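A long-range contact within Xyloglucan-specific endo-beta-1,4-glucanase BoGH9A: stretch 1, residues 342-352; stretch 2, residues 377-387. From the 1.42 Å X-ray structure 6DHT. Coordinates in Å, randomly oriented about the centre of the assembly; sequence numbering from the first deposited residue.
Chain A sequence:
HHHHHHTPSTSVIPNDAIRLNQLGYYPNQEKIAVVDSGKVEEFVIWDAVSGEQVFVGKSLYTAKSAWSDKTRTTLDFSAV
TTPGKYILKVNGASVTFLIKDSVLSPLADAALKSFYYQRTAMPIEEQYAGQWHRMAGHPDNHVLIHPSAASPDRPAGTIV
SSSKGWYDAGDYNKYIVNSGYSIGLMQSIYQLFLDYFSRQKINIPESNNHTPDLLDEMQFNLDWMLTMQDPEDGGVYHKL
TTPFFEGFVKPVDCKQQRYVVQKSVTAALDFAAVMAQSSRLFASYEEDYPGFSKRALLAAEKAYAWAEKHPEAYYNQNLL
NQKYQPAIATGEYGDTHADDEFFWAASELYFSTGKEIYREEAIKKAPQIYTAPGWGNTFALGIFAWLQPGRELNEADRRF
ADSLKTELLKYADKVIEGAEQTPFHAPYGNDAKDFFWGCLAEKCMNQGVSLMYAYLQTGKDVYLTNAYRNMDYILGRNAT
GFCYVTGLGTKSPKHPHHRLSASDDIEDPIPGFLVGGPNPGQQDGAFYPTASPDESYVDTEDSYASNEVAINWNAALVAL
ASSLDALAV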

# COMPACT_ATOMS: atom_id res chain seq x y z
N PHE A 342 9.71 -5.92 16.53
CA PHE A 342 10.01 -5.45 17.89
C PHE A 342 10.36 -3.95 17.86
O PHE A 342 9.86 -3.18 18.68
CB PHE A 342 11.16 -6.27 18.51
CG PHE A 342 10.71 -7.52 19.24
CD1 PHE A 342 10.00 -7.41 20.41
CD2 PHE A 342 11.01 -8.76 18.75
CE1 PHE A 342 9.59 -8.54 21.10
CE2 PHE A 342 10.61 -9.91 19.44
CZ PHE A 342 9.89 -9.78 20.61
N PHE A 343 11.14 -3.54 16.86
CA PHE A 343 11.53 -2.12 16.77
C PHE A 343 10.33 -1.23 16.55
O PHE A 343 10.15 -0.21 17.22
CB PHE A 343 12.53 -1.90 15.65
CG PHE A 343 12.87 -0.47 15.42
CD1 PHE A 343 13.66 0.20 16.34
CD2 PHE A 343 12.44 0.22 14.29
CE1 PHE A 343 14.00 1.51 16.15
CE2 PHE A 343 12.78 1.54 14.11
CZ PHE A 343 13.56 2.19 15.04
N TRP A 344 9.48 -1.62 15.60
CA TRP A 344 8.30 -0.81 15.30
C TRP A 344 7.35 -0.76 16.51
O TRP A 344 6.93 0.32 16.95
CB TRP A 344 7.61 -1.31 14.01
CG TRP A 344 6.36 -0.56 13.70
CD1 TRP A 344 6.11 0.75 13.92
CD2 TRP A 344 5.14 -1.11 13.16
NE1 TRP A 344 4.81 1.07 13.56
CE2 TRP A 344 4.21 -0.05 13.07
CE3 TRP A 344 4.77 -2.39 12.72
CZ2 TRP A 344 2.91 -0.24 12.59
CZ3 TRP A 344 3.47 -2.56 12.24
CH2 TRP A 344 2.57 -1.49 12.18
N ALA A 345 7.04 -1.92 17.08
CA ALA A 345 6.18 -1.96 18.25
C ALA A 345 6.71 -1.18 19.46
O ALA A 345 5.98 -0.44 20.07
CB ALA A 345 5.88 -3.40 18.66
N ALA A 346 7.98 -1.39 19.79
CA ALA A 346 8.56 -0.70 20.94
C ALA A 346 8.54 0.80 20.68
O ALA A 346 8.24 1.58 21.60
CB ALA A 346 9.96 -1.20 21.19
N SER A 347 8.84 1.21 19.45
CA SER A 347 8.82 2.65 19.10
C SER A 347 7.42 3.24 19.30
O SER A 347 7.26 4.26 19.96
CB SER A 347 9.31 2.89 17.68
OG SER A 347 10.67 2.56 17.56
N GLU A 348 6.39 2.57 18.77
CA GLU A 348 5.05 3.07 18.93
C GLU A 348 4.66 3.12 20.41
O GLU A 348 3.99 4.04 20.82
CB GLU A 348 4.05 2.21 18.14
CG GLU A 348 4.23 2.23 16.63
CD GLU A 348 3.79 3.56 15.97
OE1 GLU A 348 3.38 4.53 16.67
OE2 GLU A 348 3.88 3.62 14.72
N LEU A 349 5.00 2.07 21.15
CA LEU A 349 4.65 2.05 22.57
C LEU A 349 5.38 3.15 23.34
O LEU A 349 4.79 3.77 24.21
CB LEU A 349 4.91 0.67 23.17
CG LEU A 349 3.76 -0.30 22.86
CD1 LEU A 349 4.17 -1.75 22.99
CD2 LEU A 349 2.51 0.01 23.69
N TYR A 350 6.63 3.41 22.99
CA TYR A 350 7.33 4.54 23.58
C TYR A 350 6.61 5.86 23.30
O TYR A 350 6.43 6.69 24.20
CB TYR A 350 8.76 4.62 23.07
CG TYR A 350 9.58 5.79 23.60
CD1 TYR A 350 9.62 6.08 24.96
CD2 TYR A 350 10.33 6.58 22.75
CE1 TYR A 350 10.38 7.14 25.45
CE2 TYR A 350 11.11 7.62 23.23
CZ TYR A 350 11.12 7.90 24.58
OH TYR A 350 11.89 8.94 25.07
N PHE A 351 6.19 6.09 22.06
CA PHE A 351 5.55 7.37 21.74
C PHE A 351 4.15 7.48 22.33
O PHE A 351 3.71 8.58 22.68
CB PHE A 351 5.57 7.64 20.23
CG PHE A 351 6.97 7.89 19.72
CD1 PHE A 351 7.76 8.89 20.28
CD2 PHE A 351 7.51 7.11 18.72
CE1 PHE A 351 9.04 9.10 19.85
CE2 PHE A 351 8.80 7.31 18.27
CZ PHE A 351 9.57 8.32 18.84
N SER A 352 3.46 6.36 22.51
CA SER A 352 2.14 6.41 23.12
C SER A 352 2.13 6.45 24.66
O SER A 352 1.18 6.98 25.22
CB SER A 352 1.30 5.23 22.67
OG SER A 352 1.14 5.27 21.25
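Stretch 2 (377-387) NTFALGIFAWL

Stretch 2 enters as a short loop and then forms a helix that begins at Phe379, which runs in nearly the same direction as the helix of stretch 1: the axes cross at 25° and approach to 7.8 Å. Asn377 lies beyond reach of stretch 1, but its OD1 accepts a weak hydrogen bond from the backbone N of Phe379. Thr378, at the N-cap position, has its CA-to-CB bond pointing toward stretch 1, and its CB lies 3.7 Å from Trp344 CE3.

Phe379 starts out away from stretch 1, yet its long side chain brings the ring back, edge toward the face of Phe343, with CD1 3.7 Å from Phe343 CD2. Ala380 points away and makes no contact. Leu381 lays its branched, apolar side chain over the indole of Trp344; CD1 stands 3.6 Å from the centroid of the six-membered ring, almost on the ring normal, a CH-pi contact.

At Gly382 the backbones come closest, with CA 4.2 Å from Trp344 CA. Glycine suits this point because a CB here would lie 2.5 Å from Phe343 CE2, a clash. The space admits Phe343, a knob among Phe379, Gly382, Ile383 and Trp386. Ile383 points away, though its CG1 still lies 4.2 Å from Phe343 CE2. Phe384 is out of reach.

Ala385 points toward stretch 1, its small CB 4.1 Å from Phe351 CE2 and 4.2 Å from Glu348 OE2, the oxygen that accepts a hydrogen bond from Trp344 NE1. The CA-to-CB bond of Trp386 points sideways relative to stretch 1, but its indole reaches in as a knob among Phe343, Ser347, Tyr350 and Phe351. The edge of Phe351 meets its face, with CZ 3.6 Å from Trp386 CD2, while Trp386 NE1 donates a 2.8 Å hydrogen bond to Ser347 OG, satisfying the indole's polar group within an otherwise largely apolar setting. Leu387 points away.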

# COMPACT_ATOMS: atom_id res chain seq x y z
N ASN A 377 8.95 -6.46 6.80
CA ASN A 377 10.07 -5.60 7.14
C ASN A 377 9.56 -4.24 7.57
O ASN A 377 9.42 -3.31 6.75
CB ASN A 377 11.04 -5.44 5.97
CG ASN A 377 12.22 -4.49 6.33
OD1 ASN A 377 12.42 -4.08 7.51
ND2 ASN A 377 12.99 -4.12 5.30
N THR A 378 9.31 -4.13 8.86
CA THR A 378 8.61 -2.97 9.40
C THR A 378 9.57 -1.94 10.00
O THR A 378 9.14 -1.02 10.69
CB THR A 378 7.57 -3.39 10.45
OG1 THR A 378 8.21 -4.07 11.54
CG2 THR A 378 6.55 -4.32 9.84
N PHE A 379 10.87 -2.07 9.75
CA PHE A 379 11.82 -1.07 10.27
C PHE A 379 11.39 0.33 9.87
O PHE A 379 11.40 1.25 10.70
CB PHE A 379 13.24 -1.31 9.77
CG PHE A 379 14.06 -2.29 10.60
CD1 PHE A 379 14.10 -2.22 11.99
CD2 PHE A 379 14.83 -3.25 9.97
CE1 PHE A 379 14.88 -3.09 12.72
CE2 PHE A 379 15.59 -4.13 10.71
CZ PHE A 379 15.62 -4.04 12.09
N ALA A 380 11.03 0.51 8.61
CA ALA A 380 10.69 1.84 8.14
C ALA A 380 9.52 2.46 8.89
O ALA A 380 9.47 3.67 9.06
CB ALA A 380 10.39 1.79 6.63
N LEU A 381 8.58 1.66 9.34
CA LEU A 381 7.43 2.21 10.02
C LEU A 381 7.87 2.76 11.38
O LEU A 381 7.35 3.76 11.84
CB LEU A 381 6.32 1.17 10.20
CG LEU A 381 5.72 0.60 8.91
CD1 LEU A 381 4.55 -0.30 9.27
CD2 LEU A 381 5.34 1.68 7.92
N GLY A 382 8.84 2.09 11.98
CA GLY A 382 9.40 2.61 13.21
C GLY A 382 10.18 3.88 12.96
O GLY A 382 10.11 4.85 13.75
N ILE A 383 10.95 3.90 11.88
CA ILE A 383 11.74 5.06 11.50
C ILE A 383 10.82 6.26 11.26
O ILE A 383 11.09 7.38 11.74
CB ILE A 383 12.62 4.77 10.27
CG1 ILE A 383 13.73 3.79 10.66
CG2 ILE A 383 13.20 6.03 9.69
CD1 ILE A 383 14.55 3.27 9.52
N PHE A 384 9.71 6.04 10.54
CA PHE A 384 8.83 7.15 10.26
C PHE A 384 8.30 7.78 11.56
O PHE A 384 8.15 9.00 11.66
CB PHE A 384 7.62 6.73 9.39
CG PHE A 384 7.95 6.18 8.01
CD1 PHE A 384 9.13 6.46 7.35
CD2 PHE A 384 7.04 5.33 7.39
CE1 PHE A 384 9.37 5.91 6.09
CE2 PHE A 384 7.27 4.81 6.14
CZ PHE A 384 8.43 5.10 5.50
N ALA A 385 8.04 6.93 12.55
CA ALA A 385 7.55 7.40 13.84
C ALA A 385 8.60 8.29 14.53
O ALA A 385 8.29 9.38 14.98
CB ALA A 385 7.19 6.23 14.71
N TRP A 386 9.85 7.83 14.57
CA TRP A 386 10.94 8.64 15.12
C TRP A 386 11.17 9.97 14.39
O TRP A 386 11.60 10.95 15.01
CB TRP A 386 12.24 7.82 15.13
CG TRP A 386 12.29 6.85 16.27
CD1 TRP A 386 11.96 5.55 16.25
CD2 TRP A 386 12.71 7.14 17.61
NE1 TRP A 386 12.11 4.99 17.50
CE2 TRP A 386 12.60 5.95 18.35
CE3 TRP A 386 13.18 8.29 18.26
CZ2 TRP A 386 12.91 5.88 19.70
CZ3 TRP A 386 13.51 8.22 19.60
CH2 TRP A 386 13.37 7.03 20.31
N LEU A 387 10.88 10.02 13.09
CA LEU A 387 11.13 11.21 12.28
C LEU A 387 9.96 12.18 12.25
O LEU A 387 10.05 13.25 11.65
CB LEU A 387 11.47 10.81 10.84
CG LEU A 387 12.76 10.02 10.64
CD1 LEU A 387 12.86 9.66 9.17
CD2 LEU A 387 13.99 10.76 11.10